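Local structure of pumilio homolog 23 (Arabidopsis thaliana, 5WZJ) at residues A179-N183 and A364-A368; C381-V385 and H443-Y447; R395-P400 and P446-L451; L433-F437 and R470-F475; I459-K464 and K491-H495. The protein binds RNA sequence-specifically through packed pumilio repeats, recognising 18S rRNA, and probably regulates the translation and stability of target mRNAs. The contacts are given in a common frame with arbitrary orientation. Numbering follows the deposited sequence.

In the fold
Four of these contacts in the strand-free pumilio superhelix pack helices or helix ends on helices; in interaction 5 a loop packs on a helix. Interactions 1, 2 and 4 are buried, 3 and 5 partly buried. Interactions 1 and 4 reach bound nucleotides. Interactions 1 to 4 each have a bridging water, but only 2 and 3 have direct hydrogen bonds between their segments; these two share Pro-446 and Tyr-447 on helix 445-453, and the Glu-382–Arg-395 salt bridge joins them. Interaction 4 touches both through Ile-436, and interaction 3 also through Leu-451 against Phe-475. Interaction 5 links Pumilio repeats 7 and 8 and meets interaction 4 at Ile-472.

Interaction 1: A179-N183 and A364-A368; sequences AKRLN and ASLIA. With nucleotides of chain B.
This is a helix end of the pumilio superhelix laid against the side of another helix, on the face that holds RNA. Residues 179-181 close helix 175-181, and 364-368 is an uninterrupted piece of helix 360-373, with Ala-368 N bonded to Ala-364 O at 3.0 Å. The register pair is Leu-182 and Ala-368, CA atoms 5.6 Å apart. The Arg-181 side chain (t, t, m) runs past Ser-365, CG to OG 4.1 Å, that OG being hydrogen-bonded to Gly-361 O; NH1 comes 3.1 Å from O4 of U5 of chain B, while NH2 forms salt bridges to Glu-291 and Glu-295. Leu-182 (m, t) is the apolar centre, its CD2 3.8 Å from CB of Ala-364 and 4.4 Å from CB of Ala-368, its O 3.4 Å from Ala-368 CB; Met-428 and Leu-431 also pack on it. Asn-183, at phi/psi 62/37, turns the chain off in a Schellman motif, with a weak bond from its N to Lys-180 O at 3.3 Å. No direct hydrogen bond joins the segments. Instead one water donates to both backbones, 3.0 Å to Arg-181 O and 2.9 Å to Ser-365 O.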
# COMPACT_ATOMS: atom_id res chain seq x y z
N ALA A 179 0.81 -5.59 3.32
CA ALA A 179 0.09 -6.48 4.22
C ALA A 179 -0.94 -7.31 3.47
O ALA A 179 -1.09 -8.51 3.73
CB ALA A 179 -0.58 -5.68 5.33
N LYS A 180 -1.65 -6.69 2.51
CA LYS A 180 -2.62 -7.43 1.72
C LYS A 180 -1.93 -8.45 0.82
O LYS A 180 -2.39 -9.59 0.70
CB LYS A 180 -3.46 -6.46 0.88
N ARG A 181 -0.81 -8.07 0.20
CA ARG A 181 -0.07 -9.00 -0.64
C ARG A 181 0.52 -10.15 0.17
O ARG A 181 0.64 -11.27 -0.34
CB ARG A 181 1.02 -8.24 -1.41
CG ARG A 181 1.92 -9.10 -2.28
CD ARG A 181 2.80 -8.26 -3.21
NE ARG A 181 2.03 -7.69 -4.32
CZ ARG A 181 2.57 -6.98 -5.32
NH1 ARG A 181 3.88 -6.75 -5.35
NH2 ARG A 181 1.79 -6.50 -6.28
N LEU A 182 0.87 -9.91 1.44
CA LEU A 182 1.42 -10.95 2.31
C LEU A 182 0.38 -11.56 3.24
O LEU A 182 0.74 -12.38 4.09
CB LEU A 182 2.58 -10.40 3.15
CG LEU A 182 3.82 -10.06 2.35
CD1 LEU A 182 4.98 -9.81 3.29
CD2 LEU A 182 4.11 -11.20 1.38
N ASN A 183 -0.89 -11.17 3.12
CA ASN A 183 -1.96 -11.77 3.92
C ASN A 183 -1.74 -11.53 5.42
O ASN A 183 -2.03 -12.39 6.25
CB ASN A 183 -2.08 -13.26 3.61
CG ASN A 183 -3.50 -13.76 3.66
OD1 ASN A 183 -4.36 -13.29 2.91
ND2 ASN A 183 -3.76 -14.73 4.53
N ALA A 364 8.55 -14.44 0.10
CA ALA A 364 7.52 -14.09 1.07
C ALA A 364 6.12 -14.33 0.52
O ALA A 364 5.24 -14.84 1.22
CB ALA A 364 7.67 -12.62 1.48
N SER A 365 5.88 -13.96 -0.74
CA SER A 365 4.55 -14.15 -1.30
C SER A 365 4.19 -15.62 -1.40
O SER A 365 3.06 -16.00 -1.11
CB SER A 365 4.46 -13.48 -2.68
OG SER A 365 4.68 -12.08 -2.58
N LEU A 366 5.13 -16.46 -1.83
CA LEU A 366 4.82 -17.88 -1.99
C LEU A 366 4.54 -18.53 -0.65
O LEU A 366 3.57 -19.29 -0.50
CB LEU A 366 5.97 -18.59 -2.72
CG LEU A 366 5.65 -20.00 -3.19
CD1 LEU A 366 4.49 -20.00 -4.18
CD2 LEU A 366 6.89 -20.68 -3.80
N ILE A 367 5.35 -18.21 0.36
CA ILE A 367 5.12 -18.76 1.69
C ILE A 367 3.77 -18.32 2.23
O ILE A 367 3.01 -19.12 2.79
CB ILE A 367 6.27 -18.34 2.63
CG1 ILE A 367 7.58 -18.98 2.16
CG2 ILE A 367 5.94 -18.72 4.06
CD1 ILE A 367 8.80 -18.50 2.91
N ALA A 368 3.42 -17.04 2.04
CA ALA A 368 2.16 -16.54 2.58
C ALA A 368 0.95 -17.19 1.92
O ALA A 368 -0.05 -17.48 2.59
CB ALA A 368 2.09 -15.02 2.42
P U B 5 8.96 -0.60 1.68
OP1 U B 5 10.16 0.12 2.16
OP2 U B 5 8.02 -0.00 0.69
O5' U B 5 9.42 -2.01 1.11
C5' U B 5 10.27 -2.86 1.87
C4' U B 5 10.96 -3.87 0.99
O4' U B 5 9.97 -4.81 0.49
C3' U B 5 11.66 -3.29 -0.23
O3' U B 5 12.78 -4.10 -0.54
C2' U B 5 10.60 -3.46 -1.32
O2' U B 5 11.12 -3.49 -2.64
C1' U B 5 9.97 -4.79 -0.93
N1 U B 5 8.58 -4.96 -1.37
C2 U B 5 8.29 -6.11 -2.09
O2 U B 5 9.14 -6.92 -2.38
N3 U B 5 6.98 -6.25 -2.47
C4 U B 5 5.95 -5.38 -2.19
O4 U B 5 4.83 -5.66 -2.60
C5 U B 5 6.32 -4.22 -1.43
C6 U B 5 7.59 -4.06 -1.04
O HOH W 1 0.77 -14.19 -0.94

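Interaction 2: C381-V385 and H443-Y447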
# COMPACT_ATOMS: atom_id res chain seq x y z
N CYS A 381 8.10 -23.91 4.18
CA CYS A 381 8.91 -23.60 5.36
C CYS A 381 10.27 -24.30 5.30
O CYS A 381 11.30 -23.69 5.62
CB CYS A 381 8.16 -24.01 6.62
SG CYS A 381 6.62 -23.11 6.94
N GLU A 382 10.29 -25.57 4.88
CA GLU A 382 11.55 -26.30 4.83
C GLU A 382 12.43 -25.80 3.70
O GLU A 382 13.66 -25.74 3.85
CB GLU A 382 11.31 -27.80 4.68
CG GLU A 382 10.77 -28.46 5.97
CD GLU A 382 11.72 -28.29 7.15
OE1 GLU A 382 12.96 -28.31 6.92
OE2 GLU A 382 11.23 -28.12 8.29
N ALA A 383 11.84 -25.43 2.56
CA ALA A 383 12.64 -24.89 1.47
C ALA A 383 13.32 -23.59 1.89
O ALA A 383 14.46 -23.33 1.50
CB ALA A 383 11.76 -24.67 0.23
N LEU A 384 12.63 -22.76 2.68
CA LEU A 384 13.24 -21.52 3.16
C LEU A 384 14.43 -21.81 4.07
O LEU A 384 15.49 -21.18 3.93
CB LEU A 384 12.20 -20.67 3.89
CG LEU A 384 12.78 -19.40 4.52
CD1 LEU A 384 13.45 -18.49 3.47
CD2 LEU A 384 11.72 -18.63 5.31
N VAL A 385 14.29 -22.75 5.01
CA VAL A 385 15.41 -23.10 5.89
C VAL A 385 16.62 -23.53 5.06
O VAL A 385 17.74 -23.06 5.27
CB VAL A 385 15.03 -24.21 6.88
CG1 VAL A 385 16.25 -24.54 7.75
CG2 VAL A 385 13.84 -23.81 7.73
N HIS A 443 4.76 -27.18 11.44
CA HIS A 443 5.47 -26.87 10.21
C HIS A 443 6.73 -26.05 10.43
O HIS A 443 7.50 -25.87 9.49
CB HIS A 443 4.56 -26.13 9.23
CG HIS A 443 3.34 -26.91 8.83
ND1 HIS A 443 3.39 -28.25 8.57
CD2 HIS A 443 2.05 -26.53 8.68
CE1 HIS A 443 2.17 -28.68 8.25
NE2 HIS A 443 1.35 -27.65 8.32
N ILE A 444 6.94 -25.53 11.64
CA ILE A 444 7.94 -24.49 11.83
C ILE A 444 8.80 -24.77 13.05
O ILE A 444 9.33 -23.84 13.66
CB ILE A 444 7.27 -23.11 11.94
CG1 ILE A 444 6.29 -23.10 13.10
CG2 ILE A 444 6.55 -22.76 10.62
CD1 ILE A 444 5.77 -21.72 13.49
N GLN A 445 8.96 -26.04 13.42
CA GLN A 445 9.81 -26.36 14.57
C GLN A 445 11.22 -25.77 14.46
O GLN A 445 11.72 -25.24 15.46
CB GLN A 445 9.85 -27.89 14.77
CG GLN A 445 8.52 -28.42 15.33
CD GLN A 445 8.21 -27.87 16.71
OE1 GLN A 445 8.95 -28.15 17.66
NE2 GLN A 445 7.14 -27.08 16.84
N PRO A 446 11.90 -25.80 13.31
CA PRO A 446 13.23 -25.15 13.25
C PRO A 446 13.19 -23.67 13.58
O PRO A 446 14.15 -23.15 14.17
CB PRO A 446 13.67 -25.38 11.79
CG PRO A 446 12.84 -26.52 11.29
CD PRO A 446 11.54 -26.44 12.02
N TYR A 447 12.10 -22.96 13.24
CA TYR A 447 12.04 -21.53 13.52
C TYR A 447 11.80 -21.28 15.00
O TYR A 447 12.42 -20.38 15.59
CB TYR A 447 10.94 -20.86 12.69
CG TYR A 447 11.16 -20.99 11.21
CD1 TYR A 447 10.75 -22.14 10.53
CD2 TYR A 447 11.79 -19.99 10.48
CE1 TYR A 447 10.94 -22.28 9.18
CE2 TYR A 447 12.00 -20.12 9.10
CZ TYR A 447 11.56 -21.28 8.46
OH TYR A 447 11.74 -21.45 7.10
O HOH W 2 10.03 -25.74 9.01
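A buried, mostly apolar contact with one strong polar tie packs two helices of the pumilio superhelix, joining the middle of helix 377-388 to the start of helix 445-453, about 12 Å from the RNA at the nearest atoms. Tyr-447 (chi1 m) reaches across so that its OH donates to Cys-381 O at 2.7 Å. Cys-381 O also accepts the helical bond from Val-385 N at 3.2 Å. Around the ring, Val-385 CG2 approaches Tyr-447 CZ to 3.5 Å and Leu-384 CD2 lies 4.1 Å from Tyr-447 CE2. At the N-cap end, Cys-381 SG packs on Ile-444 CG2 at 3.7 Å, and Cys-381 CB sits 3.5 Å from His-443 O. Glu-382 works at the margin: a water donates to its OE2 (2.8 Å) and to His-443 O (2.6 Å), while OE1 forms a salt bridge with Arg-395. The chemistry implies that the tyrosine can be buried here without stranding its hydroxyl, because a main-chain carbonyl of the facing helix accepts its hydrogen bond.

Interaction 3: R395-P400 and P446-L451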
# COMPACT_ATOMS: atom_id res chain seq x y z
N ARG A 395 21.50 -24.65 10.68
CA ARG A 395 20.05 -24.45 10.78
C ARG A 395 19.64 -23.76 12.08
O ARG A 395 18.59 -23.10 12.11
CB ARG A 395 19.32 -25.79 10.65
CG ARG A 395 19.37 -26.36 9.24
CD ARG A 395 18.90 -27.80 9.20
NE ARG A 395 17.47 -27.94 9.41
CZ ARG A 395 16.56 -27.92 8.44
NH1 ARG A 395 15.28 -28.09 8.72
NH2 ARG A 395 16.95 -27.73 7.17
N ILE A 396 20.43 -23.88 13.15
CA ILE A 396 20.10 -23.19 14.40
C ILE A 396 20.13 -21.67 14.22
O ILE A 396 19.55 -20.94 15.02
CB ILE A 396 21.07 -23.65 15.53
CG1 ILE A 396 20.60 -23.14 16.90
CG2 ILE A 396 22.47 -23.17 15.24
CD1 ILE A 396 19.32 -23.79 17.40
N SER A 397 20.77 -21.19 13.15
CA SER A 397 20.91 -19.76 12.91
C SER A 397 19.87 -19.22 11.93
O SER A 397 20.04 -18.12 11.40
CB SER A 397 22.32 -19.46 12.40
OG SER A 397 23.26 -19.68 13.44
N ILE A 398 18.79 -19.96 11.68
CA ILE A 398 17.84 -19.50 10.67
C ILE A 398 17.24 -18.15 11.07
O ILE A 398 17.09 -17.26 10.23
CB ILE A 398 16.76 -20.58 10.42
CG1 ILE A 398 15.75 -20.09 9.38
CG2 ILE A 398 16.06 -20.94 11.69
CD1 ILE A 398 16.36 -19.81 8.02
N LEU A 399 16.94 -17.95 12.36
CA LEU A 399 16.35 -16.68 12.77
C LEU A 399 17.31 -15.53 12.60
O LEU A 399 16.94 -14.54 11.91
CB LEU A 399 15.81 -16.79 14.21
CG LEU A 399 14.30 -16.58 14.38
CD1 LEU A 399 13.86 -15.22 13.82
CD2 LEU A 399 13.53 -17.72 13.72
N PRO A 400 18.53 -15.52 13.15
CA PRO A 400 19.43 -14.39 12.92
C PRO A 400 19.66 -14.08 11.45
O PRO A 400 19.73 -12.90 11.08
CB PRO A 400 20.74 -14.83 13.60
CG PRO A 400 20.33 -15.81 14.63
CD PRO A 400 19.14 -16.53 14.05
N PRO A 446 11.90 -25.80 13.31
CA PRO A 446 13.23 -25.15 13.25
C PRO A 446 13.19 -23.67 13.58
O PRO A 446 14.15 -23.15 14.17
CB PRO A 446 13.67 -25.38 11.79
CG PRO A 446 12.84 -26.52 11.29
CD PRO A 446 11.54 -26.44 12.02
N TYR A 447 12.10 -22.96 13.24
CA TYR A 447 12.04 -21.53 13.52
C TYR A 447 11.80 -21.28 15.00
O TYR A 447 12.42 -20.38 15.59
CB TYR A 447 10.94 -20.86 12.69
CG TYR A 447 11.16 -20.99 11.21
CD1 TYR A 447 10.75 -22.14 10.53
CD2 TYR A 447 11.79 -19.99 10.48
CE1 TYR A 447 10.94 -22.28 9.18
CE2 TYR A 447 12.00 -20.12 9.10
CZ TYR A 447 11.56 -21.28 8.46
OH TYR A 447 11.74 -21.45 7.10
N ILE A 448 10.91 -22.06 15.62
CA ILE A 448 10.63 -21.91 17.05
C ILE A 448 11.88 -22.22 17.86
O ILE A 448 12.22 -21.50 18.81
CB ILE A 448 9.46 -22.82 17.46
CG1 ILE A 448 8.15 -22.35 16.83
CG2 ILE A 448 9.32 -22.85 18.98
CD1 ILE A 448 7.04 -23.39 16.87
N THR A 449 12.57 -23.31 17.52
CA THR A 449 13.79 -23.65 18.25
C THR A 449 14.86 -22.58 18.07
O THR A 449 15.50 -22.16 19.04
CB THR A 449 14.31 -25.03 17.80
OG1 THR A 449 13.47 -26.05 18.35
CG2 THR A 449 15.74 -25.24 18.27
N SER A 450 15.03 -22.09 16.83
CA SER A 450 16.06 -21.09 16.57
C SER A 450 15.77 -19.79 17.31
O SER A 450 16.67 -19.18 17.89
CB SER A 450 16.18 -20.85 15.07
OG SER A 450 17.13 -19.82 14.78
N LEU A 451 14.51 -19.34 17.28
CA LEU A 451 14.17 -18.09 17.96
C LEU A 451 14.32 -18.22 19.47
O LEU A 451 14.89 -17.34 20.12
CB LEU A 451 12.74 -17.65 17.62
CG LEU A 451 12.27 -16.37 18.33
CD1 LEU A 451 13.03 -15.14 17.82
CD2 LEU A 451 10.77 -16.14 18.17
O HOH W 3 16.80 -24.36 13.65
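Leu-399, Ser-450 and Ile-398 have the largest buried areas in this contact, which packs the beginning of helix 398-403 on the middle of helix 445-453 within the pumilio superhelix. Ser-450 sits where the backbones come closest, its CA 5.0 Å from that of Ile-396, and its t rotamer sends OG to the other helix's N-terminus. There OG donates to Ile-396 O at 2.7 Å and accepts from Leu-399 N at 3.1 Å, with an N-H...O angle of 163°. Ser-397, at the N-cap position, makes no side-chain capping bond; it is the Ser-450 hydroxyl that bonds an amide of this first turn. Leu-399 packs alongside: its CG lies 3.8 Å from Leu-451 CB, and its CD2, placed by an unusual chi1 of -118°, is 3.4 Å from Tyr-447 O. Ile-398 fills the other flank, CG2 against Ser-450 CB at 3.4 Å and CG1 against Tyr-447 CE2 at 3.8 Å. Toward solvent the contact thins to Ile-396 CD1 on Thr-449 CG2 (4.0 Å) and to the Arg-395 guanidinium, its NH1 3.9 Å from Pro-446 CG and salt-bridged to Glu-382. A water spans Arg-395 O (2.7 Å) and Pro-446 O (3.0 Å). One serine hydroxyl, donor and acceptor at once, thus satisfies a backbone carbonyl and amide amid largely apolar side-chain packing.

Interaction 4: L433-F437 and R470-F475; sequences LQGIF and RVIEAF. With nucleotides of chain B.
Arg-470 (chi1-chi3 m, m, t) lays its guanidinium between two bases, with A3 of chain B over one face and G2 of chain B over the other; NH2 adds a weak 3.1 Å bond to A3 N7. Residues 433-436 end helix 427-436; 470-475 lie in helix 468-477. CA distances are 5.2 Å for Gln-434 to Val-471 and 5.4 Å for Phe-437 to Phe-475. Gln-434 (m, t) packs its CD 3.5 Å from Arg-470 CB and reads A3: NE2 donates to N1 at 3.0 Å, and N6 donates weakly to OE1 at 3.3 Å. Glu-473 (m, t) takes G2 N1 on OE1 and N2 on OE2, both at 2.8 Å. Phe-475 CB lies 4.0 Å from the Phe-437 ring centroid, and the Phe-475 edge meets the Phe-437 face, offset, centroids 5.7 Å apart, planes at 70°. Leu-433 CB meets Val-471 CG1 at 3.7 Å. One water links Phe-437 O (3.1 Å) and Ala-474 O (2.7 Å). Such base-edge readout with interbase stacking is the hallmark of pumilio-repeat recognition.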
# COMPACT_ATOMS: atom_id res chain seq x y z
N LEU A 433 9.17 -13.77 8.50
CA LEU A 433 9.12 -14.40 9.82
C LEU A 433 7.77 -14.20 10.49
O LEU A 433 7.26 -15.10 11.16
CB LEU A 433 10.25 -13.83 10.69
CG LEU A 433 11.66 -14.31 10.32
CD1 LEU A 433 12.72 -13.43 10.98
CD2 LEU A 433 11.85 -15.76 10.74
N GLN A 434 7.17 -13.01 10.31
CA GLN A 434 5.81 -12.79 10.82
C GLN A 434 4.84 -13.78 10.20
O GLN A 434 3.95 -14.30 10.88
CB GLN A 434 5.38 -11.35 10.54
CG GLN A 434 6.13 -10.32 11.39
CD GLN A 434 5.98 -8.92 10.88
OE1 GLN A 434 4.88 -8.38 10.87
NE2 GLN A 434 7.08 -8.33 10.45
N GLY A 435 4.99 -14.05 8.90
CA GLY A 435 4.15 -15.04 8.25
C GLY A 435 4.46 -16.45 8.71
O GLY A 435 3.55 -17.27 8.90
N ILE A 436 5.75 -16.76 8.89
CA ILE A 436 6.17 -18.08 9.39
C ILE A 436 5.44 -18.41 10.68
O ILE A 436 4.90 -19.51 10.85
CB ILE A 436 7.70 -18.11 9.58
CG1 ILE A 436 8.41 -18.20 8.22
CG2 ILE A 436 8.14 -19.27 10.52
CD1 ILE A 436 8.29 -19.56 7.58
N PHE A 437 5.37 -17.46 11.61
CA PHE A 437 4.82 -17.78 12.91
C PHE A 437 3.30 -17.84 12.92
O PHE A 437 2.71 -18.09 13.97
CB PHE A 437 5.36 -16.80 13.97
CG PHE A 437 6.78 -17.10 14.35
CD1 PHE A 437 7.10 -18.33 14.94
CD2 PHE A 437 7.82 -16.22 14.06
CE1 PHE A 437 8.41 -18.66 15.26
CE2 PHE A 437 9.14 -16.54 14.38
CZ PHE A 437 9.44 -17.76 14.98
N ARG A 470 8.18 -7.04 15.74
CA ARG A 470 7.03 -7.70 15.12
C ARG A 470 7.23 -9.21 15.03
O ARG A 470 6.26 -9.97 15.13
CB ARG A 470 6.79 -7.13 13.72
CG ARG A 470 6.61 -5.61 13.71
CD ARG A 470 5.30 -5.21 14.35
NE ARG A 470 4.87 -3.91 13.85
CZ ARG A 470 3.61 -3.53 13.68
NH1 ARG A 470 2.61 -4.36 13.99
NH2 ARG A 470 3.34 -2.32 13.20
N VAL A 471 8.46 -9.67 14.82
CA VAL A 471 8.73 -11.11 14.77
C VAL A 471 8.43 -11.74 16.13
O VAL A 471 7.72 -12.75 16.22
CB VAL A 471 10.18 -11.38 14.31
CG1 VAL A 471 10.46 -12.89 14.27
CG2 VAL A 471 10.42 -10.77 12.92
N ILE A 472 8.98 -11.15 17.19
CA ILE A 472 8.73 -11.65 18.55
C ILE A 472 7.24 -11.69 18.85
O ILE A 472 6.72 -12.67 19.40
CB ILE A 472 9.51 -10.79 19.57
CG1 ILE A 472 11.01 -11.06 19.43
CG2 ILE A 472 9.03 -11.08 21.01
CD1 ILE A 472 11.86 -10.19 20.31
N GLU A 473 6.50 -10.64 18.46
CA GLU A 473 5.07 -10.59 18.76
C GLU A 473 4.31 -11.65 17.98
O GLU A 473 3.35 -12.23 18.50
CB GLU A 473 4.51 -9.19 18.47
CG GLU A 473 4.96 -8.14 19.49
CD GLU A 473 4.70 -6.71 19.05
OE1 GLU A 473 3.82 -6.50 18.18
OE2 GLU A 473 5.39 -5.81 19.55
N ALA A 474 4.71 -11.91 16.74
CA ALA A 474 4.07 -12.98 15.99
C ALA A 474 4.33 -14.34 16.64
O ALA A 474 3.43 -15.19 16.70
CB ALA A 474 4.56 -12.97 14.53
N PHE A 475 5.55 -14.57 17.12
CA PHE A 475 5.84 -15.80 17.87
C PHE A 475 4.98 -15.90 19.13
O PHE A 475 4.43 -16.96 19.43
CB PHE A 475 7.32 -15.86 18.24
CG PHE A 475 7.64 -16.87 19.31
CD1 PHE A 475 7.63 -18.23 19.03
CD2 PHE A 475 8.02 -16.46 20.58
CE1 PHE A 475 7.95 -19.17 20.01
CE2 PHE A 475 8.35 -17.39 21.57
CZ PHE A 475 8.29 -18.75 21.28
P G B 2 1.48 5.14 15.36
OP1 G B 2 1.75 6.14 14.29
OP2 G B 2 0.18 4.43 15.41
O5' G B 2 2.63 4.04 15.21
C5' G B 2 3.96 4.31 15.61
C4' G B 2 4.85 3.11 15.41
O4' G B 2 4.46 2.04 16.30
C3' G B 2 4.80 2.48 14.02
O3' G B 2 5.69 3.16 13.15
C2' G B 2 5.20 1.02 14.27
O2' G B 2 6.60 0.85 14.15
C1' G B 2 4.80 0.80 15.74
N9 G B 2 3.69 -0.16 15.95
C8 G B 2 2.34 -0.07 15.70
N7 G B 2 1.68 -1.15 16.04
C5 G B 2 2.66 -2.00 16.56
C6 G B 2 2.58 -3.31 17.10
O6 G B 2 1.59 -4.03 17.23
N1 G B 2 3.83 -3.79 17.49
C2 G B 2 5.01 -3.10 17.39
N2 G B 2 6.11 -3.72 17.83
N3 G B 2 5.10 -1.87 16.90
C4 G B 2 3.90 -1.40 16.51
P A B 3 5.55 3.08 11.56
OP1 A B 3 5.82 4.46 11.05
OP2 A B 3 4.29 2.38 11.19
O5' A B 3 6.79 2.17 11.12
C5' A B 3 8.12 2.55 11.44
C4' A B 3 9.11 1.49 11.00
O4' A B 3 8.89 0.28 11.78
C3' A B 3 9.00 1.03 9.55
O3' A B 3 9.69 1.89 8.66
C2' A B 3 9.58 -0.39 9.59
O2' A B 3 11.00 -0.37 9.58
C1' A B 3 9.13 -0.86 10.98
N9 A B 3 7.90 -1.66 10.93
C8 A B 3 6.65 -1.32 11.40
N7 A B 3 5.76 -2.28 11.25
C5 A B 3 6.48 -3.32 10.65
C6 A B 3 6.13 -4.61 10.23
N6 A B 3 4.90 -5.11 10.34
N1 A B 3 7.10 -5.39 9.68
C2 A B 3 8.34 -4.91 9.56
N3 A B 3 8.78 -3.70 9.92
C4 A B 3 7.80 -2.95 10.46
O HOH W 4 1.34 -15.57 15.11

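Interaction 5: I459-K464 and K491-H495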
# COMPACT_ATOMS: atom_id res chain seq x y z
N ILE A 459 18.11 -11.55 21.59
CA ILE A 459 16.66 -11.42 21.70
C ILE A 459 16.26 -10.00 22.12
O ILE A 459 15.29 -9.45 21.62
CB ILE A 459 16.09 -12.48 22.67
CG1 ILE A 459 16.18 -13.87 22.04
CG2 ILE A 459 14.65 -12.19 23.01
CD1 ILE A 459 15.58 -15.01 22.90
N THR A 460 17.01 -9.40 23.06
CA THR A 460 16.67 -8.03 23.45
C THR A 460 16.96 -7.06 22.31
O THR A 460 16.17 -6.14 22.06
CB THR A 460 17.43 -7.61 24.71
OG1 THR A 460 18.82 -7.57 24.44
CG2 THR A 460 17.18 -8.58 25.83
N GLU A 461 18.07 -7.26 21.59
CA GLU A 461 18.32 -6.45 20.40
C GLU A 461 17.19 -6.58 19.38
O GLU A 461 16.81 -5.59 18.74
CB GLU A 461 19.65 -6.84 19.75
CG GLU A 461 20.86 -6.43 20.55
CD GLU A 461 21.06 -4.94 20.56
OE1 GLU A 461 21.69 -4.42 19.61
OE2 GLU A 461 20.57 -4.28 21.51
N THR A 462 16.65 -7.79 19.22
CA THR A 462 15.53 -7.99 18.30
C THR A 462 14.31 -7.22 18.76
O THR A 462 13.64 -6.55 17.96
CB THR A 462 15.21 -9.48 18.18
OG1 THR A 462 16.39 -10.20 17.80
CG2 THR A 462 14.08 -9.73 17.14
N ALA A 463 14.01 -7.28 20.06
CA ALA A 463 12.85 -6.59 20.60
C ALA A 463 12.96 -5.07 20.44
O ALA A 463 11.94 -4.39 20.28
CB ALA A 463 12.66 -6.94 22.07
N LYS A 464 14.17 -4.54 20.49
CA LYS A 464 14.39 -3.10 20.34
C LYS A 464 14.35 -2.64 18.89
O LYS A 464 14.50 -1.45 18.64
CB LYS A 464 15.73 -2.71 20.95
CG LYS A 464 15.84 -2.99 22.45
CD LYS A 464 17.20 -2.60 23.00
CE LYS A 464 17.38 -3.17 24.40
NZ LYS A 464 18.72 -2.86 24.99
N LYS A 491 14.20 -14.27 28.89
CA LYS A 491 15.46 -13.68 28.47
C LYS A 491 15.35 -12.19 28.16
O LYS A 491 16.38 -11.56 27.89
CB LYS A 491 16.02 -14.45 27.27
CG LYS A 491 16.69 -15.77 27.73
CD LYS A 491 17.37 -16.51 26.62
CE LYS A 491 16.37 -17.31 25.79
NZ LYS A 491 17.11 -18.29 24.92
N LEU A 492 14.16 -11.61 28.22
CA LEU A 492 14.03 -10.15 28.14
C LEU A 492 14.10 -9.47 29.50
O LEU A 492 14.09 -8.23 29.55
CB LEU A 492 12.72 -9.77 27.45
CG LEU A 492 12.58 -10.15 25.97
CD1 LEU A 492 11.21 -9.77 25.45
CD2 LEU A 492 13.65 -9.46 25.14
N ARG A 493 14.17 -10.24 30.59
CA ARG A 493 14.19 -9.66 31.93
C ARG A 493 15.38 -8.73 32.08
O ARG A 493 16.47 -8.99 31.58
CB ARG A 493 14.25 -10.76 33.00
CG ARG A 493 12.95 -11.52 33.19
CD ARG A 493 12.94 -12.34 34.48
NE ARG A 493 12.99 -11.52 35.69
CZ ARG A 493 12.74 -11.98 36.91
NH1 ARG A 493 12.39 -13.25 37.09
NH2 ARG A 493 12.82 -11.17 37.96
N GLY A 494 15.16 -7.63 32.79
CA GLY A 494 16.15 -6.59 32.88
C GLY A 494 16.10 -5.58 31.77
O GLY A 494 16.83 -4.58 31.83
N HIS A 495 15.27 -5.79 30.75
CA HIS A 495 15.20 -4.88 29.62
C HIS A 495 13.81 -4.35 29.36
O HIS A 495 13.62 -3.60 28.39
CB HIS A 495 15.74 -5.56 28.35
CG HIS A 495 17.20 -5.82 28.40
ND1 HIS A 495 17.73 -6.99 28.91
CD2 HIS A 495 18.26 -5.05 28.06
CE1 HIS A 495 19.05 -6.93 28.86
NE2 HIS A 495 19.40 -5.77 28.35
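Apolar packing makes up most of this contact between helix 456-463 and the loop 491-495. Leu-492 (m, t) points its CD2 into the helix side, 3.6 Å from Ile-459 CG2, 3.7 Å from Thr-460 CG2 and 4.1 Å from Ala-463 CB; Lys-491 CE lies 3.8 Å from Ile-459 CD1. A CH-pi interaction follows: Thr-460 CG2 stands over the His-495 ring, 3.8 Å from its centroid and 25° off the normal. Among the polar groups, Lys-464 NZ lies 3.8 Å from His-495 CD2 while salt-bridged to Glu-498, and Lys-491 NZ is bonded to the carbonyls of Thr-452 and Met-454. No hydrogen bond crosses between the segments. The loop holds itself, as a type II beta turn from Leu-492 to His-495 closed by His-495 N to Leu-492 O at 3.0 Å, with Gly-494 at positive phi (87°). It thus seats the link between helices 482-490 and 496-501, at the start of Pumilio 8, on helix 456-463 of Pumilio 7.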